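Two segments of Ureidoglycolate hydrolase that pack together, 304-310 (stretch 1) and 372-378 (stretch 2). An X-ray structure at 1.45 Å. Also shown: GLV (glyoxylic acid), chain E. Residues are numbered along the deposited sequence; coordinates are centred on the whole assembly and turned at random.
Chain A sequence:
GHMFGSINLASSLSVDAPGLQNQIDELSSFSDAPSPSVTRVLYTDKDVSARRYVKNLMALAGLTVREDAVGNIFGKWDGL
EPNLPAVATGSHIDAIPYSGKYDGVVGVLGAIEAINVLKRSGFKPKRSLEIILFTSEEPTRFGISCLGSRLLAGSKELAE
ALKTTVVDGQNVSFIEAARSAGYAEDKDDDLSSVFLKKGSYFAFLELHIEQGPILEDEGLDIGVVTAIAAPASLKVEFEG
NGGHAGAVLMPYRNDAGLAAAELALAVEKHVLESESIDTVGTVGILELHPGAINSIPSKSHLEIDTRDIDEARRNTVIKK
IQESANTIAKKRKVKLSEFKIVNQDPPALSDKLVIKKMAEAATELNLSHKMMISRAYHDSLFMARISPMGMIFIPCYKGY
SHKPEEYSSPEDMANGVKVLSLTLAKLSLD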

# COMPACT_ATOMS: atom_id res chain seq x y z
N ILE A 304 -1.45 14.60 1.11
CA ILE A 304 -1.09 15.52 2.18
C ILE A 304 -2.30 16.35 2.57
O ILE A 304 -2.98 16.89 1.70
CB ILE A 304 0.02 16.47 1.70
CG1 ILE A 304 1.25 15.65 1.24
CG2 ILE A 304 0.41 17.45 2.80
CD1 ILE A 304 2.33 16.48 0.53
N ASP A 305 -2.56 16.44 3.87
CA ASP A 305 -3.68 17.21 4.41
C ASP A 305 -3.05 18.39 5.15
O ASP A 305 -2.13 18.20 5.93
CB ASP A 305 -4.47 16.31 5.37
CG ASP A 305 -5.60 17.03 6.07
OD1 ASP A 305 -5.34 17.86 6.96
OD2 ASP A 305 -6.76 16.73 5.75
N THR A 306 -3.52 19.61 4.91
CA THR A 306 -3.02 20.73 5.70
C THR A 306 -4.12 21.77 5.92
O THR A 306 -4.94 22.01 5.03
CB THR A 306 -1.72 21.36 5.11
OG1 THR A 306 -1.14 22.28 6.05
CG2 THR A 306 -1.96 22.03 3.77
N ARG A 307 -4.15 22.33 7.12
CA ARG A 307 -5.24 23.25 7.50
C ARG A 307 -4.76 24.31 8.47
O ARG A 307 -3.73 24.15 9.13
CB ARG A 307 -6.41 22.49 8.18
CG ARG A 307 -6.63 21.07 7.67
CD ARG A 307 -7.75 20.38 8.40
NE ARG A 307 -7.73 18.95 8.05
CZ ARG A 307 -8.72 18.11 8.33
NH1 ARG A 307 -9.80 18.53 8.98
NH2 ARG A 307 -8.62 16.83 7.99
N ASP A 308 -5.53 25.39 8.56
CA ASP A 308 -5.33 26.42 9.58
C ASP A 308 -6.64 27.20 9.67
O ASP A 308 -7.39 27.28 8.70
CB ASP A 308 -4.18 27.36 9.17
CG ASP A 308 -3.59 28.14 10.35
OD1 ASP A 308 -4.34 28.58 11.26
OD2 ASP A 308 -2.35 28.34 10.37
N ILE A 309 -6.90 27.79 10.83
CA ILE A 309 -8.04 28.69 10.95
C ILE A 309 -7.76 29.95 10.13
O ILE A 309 -8.68 30.56 9.58
CB ILE A 309 -8.37 29.02 12.43
CG1 ILE A 309 -9.66 29.86 12.53
CG2 ILE A 309 -7.21 29.73 13.11
CD1 ILE A 309 -10.88 29.23 11.86
N ASP A 310 -6.48 30.30 10.01
CA ASP A 310 -6.04 31.43 9.20
C ASP A 310 -5.69 30.98 7.77
O ASP A 310 -4.72 30.23 7.57
CB ASP A 310 -4.84 32.11 9.84
CG ASP A 310 -4.50 33.43 9.19
OD1 ASP A 310 -3.78 33.43 8.17
OD2 ASP A 310 -4.98 34.48 9.68
N MET A 372 -16.74 28.13 20.29
CA MET A 372 -15.47 27.53 19.87
C MET A 372 -15.44 27.32 18.37
O MET A 372 -16.46 27.45 17.70
CB MET A 372 -15.21 26.23 20.63
CG MET A 372 -16.28 25.16 20.43
SD MET A 372 -16.25 23.81 21.65
CE MET A 372 -14.61 23.16 21.39
N ILE A 373 -14.26 27.02 17.84
CA ILE A 373 -14.13 26.77 16.41
C ILE A 373 -14.02 25.28 16.13
O ILE A 373 -13.69 24.50 17.02
CB ILE A 373 -12.92 27.51 15.80
CG1 ILE A 373 -11.60 26.84 16.20
CG2 ILE A 373 -12.96 28.99 16.17
CD1 ILE A 373 -10.50 26.95 15.16
N SER A 374 -14.32 24.90 14.89
CA SER A 374 -14.07 23.53 14.46
C SER A 374 -12.74 23.45 13.74
O SER A 374 -12.46 24.25 12.84
CB SER A 374 -15.19 23.05 13.54
OG SER A 374 -14.96 21.71 13.13
N ARG A 375 -11.92 22.48 14.13
CA ARG A 375 -10.64 22.21 13.46
C ARG A 375 -10.87 21.26 12.29
O ARG A 375 -10.30 21.43 11.20
CB ARG A 375 -9.63 21.65 14.45
CG ARG A 375 -9.34 22.58 15.63
CD ARG A 375 -8.15 22.09 16.42
NE ARG A 375 -7.92 22.90 17.62
CZ ARG A 375 -7.33 24.10 17.62
NH1 ARG A 375 -6.92 24.64 16.48
NH2 ARG A 375 -7.15 24.75 18.76
N ALA A 376 -11.68 20.24 12.52
CA ALA A 376 -12.16 19.37 11.46
C ALA A 376 -12.99 20.17 10.48
O ALA A 376 -13.55 21.22 10.83
CB ALA A 376 -12.99 18.24 12.05
N TYR A 377 -13.09 19.70 9.24
CA TYR A 377 -14.10 20.24 8.34
C TYR A 377 -15.35 19.37 8.40
O TYR A 377 -15.33 18.28 9.00
CB TYR A 377 -13.58 20.42 6.89
CG TYR A 377 -13.00 19.16 6.28
CD1 TYR A 377 -11.61 18.95 6.22
CD2 TYR A 377 -13.83 18.18 5.76
CE1 TYR A 377 -11.09 17.78 5.66
CE2 TYR A 377 -13.33 17.02 5.21
CZ TYR A 377 -11.96 16.82 5.15
OH TYR A 377 -11.47 15.65 4.60
N HIS A 378 -16.44 19.86 7.82
CA HIS A 378 -17.74 19.22 7.90
C HIS A 378 -18.55 19.64 6.70
O HIS A 378 -18.22 20.62 6.04
CB HIS A 378 -18.49 19.70 9.14
CG HIS A 378 -17.78 19.46 10.43
ND1 HIS A 378 -17.79 18.25 11.09
CD2 HIS A 378 -17.05 20.30 11.21
CE1 HIS A 378 -17.10 18.34 12.21
NE2 HIS A 378 -16.65 19.58 12.31
C1 GLV E . -13.19 15.08 7.96
O1 GLV E . -14.34 15.78 8.28
C2 GLV E . -11.93 15.76 8.39
O2 GLV E . -12.01 16.87 8.99
O3 GLV E . -10.81 15.21 8.15
O HOH W 1 -8.76 15.49 4.25

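No hydrogen bond runs directly between the two stretches; their polar connection is made instead through a molecule of glyoxylic acid, held by both stretches, and through a single water. Arg307 in stretch 1 donates from NH1 to GLV O2 (2.8 Å) and from NH2 to GLV O3 (2.7 Å), a paired arrangement in which the two terminal nitrogens of the guanidinium meet the two carboxylate oxygens. Stretch 2 contributes its backbone: Tyr377 N donates to GLV O2 at 3.0 Å, so this one oxygen accepts from both stretches. At the other end of the ligand, Tyr377 O lies 2.8 Å from GLV O1.

Arginine suits this position because its planar, multiply donating head can serve two partners at once. While NH1 and NH2 face the ligand, Arg307 NE donates to Asp305 OD1 (2.8 Å, nearly linear) and Arg307 NH2 also donates to Asp305 OD2 (2.9 Å). Asp305 and Arg307 alternate with Thr306 along the strand, so both direct CA-to-CB toward stretch 2, and the resulting salt bridge braces the extended arginine side chain. Asp305 OD2 has a further role, accepting a hydrogen bond from a water at 2.8 Å; the same water is hydrogen-bonded to Tyr377 OH at 2.7 Å, completing a second polar route between the stretches.

The Tyr377 side chain leaves the backbone sideways, but with chi1 at 55° (p) its ring end comes nearer to stretch 1. Tyr377 CD1 lies over one face of the guanidinium, 3.3 Å from Arg307 NH1, and the ring itself presents one face to GLV C1. At the guanidinium edge, Arg307 NH1 approaches Ala376 CA at 3.5 Å. The small side chain of Ala376 points away from stretch 1, and its CB is 3.5 Å from GLV O2. Within stretch 2, the turn is tied by Ser374 OG, which donates to Ala376 O (2.7 Å) and accepts from His378 NE2 (2.8 Å).

Beyond this buried polar cluster the contact becomes apolar. Ile309, just past the end of the strand, and Ile373 both point toward the opposing stretch, and Ile309 CG1 meets Ile373 CD1 at 4.0 Å, a van der Waals contact between branched aliphatic side chains. Asp308 points away; its OD1 accepts from Asp310 N (3.0 Å), securing the chain as it leaves the strand. In all, 241 Å² is buried between the stretches, with Arg307 contributing the largest share.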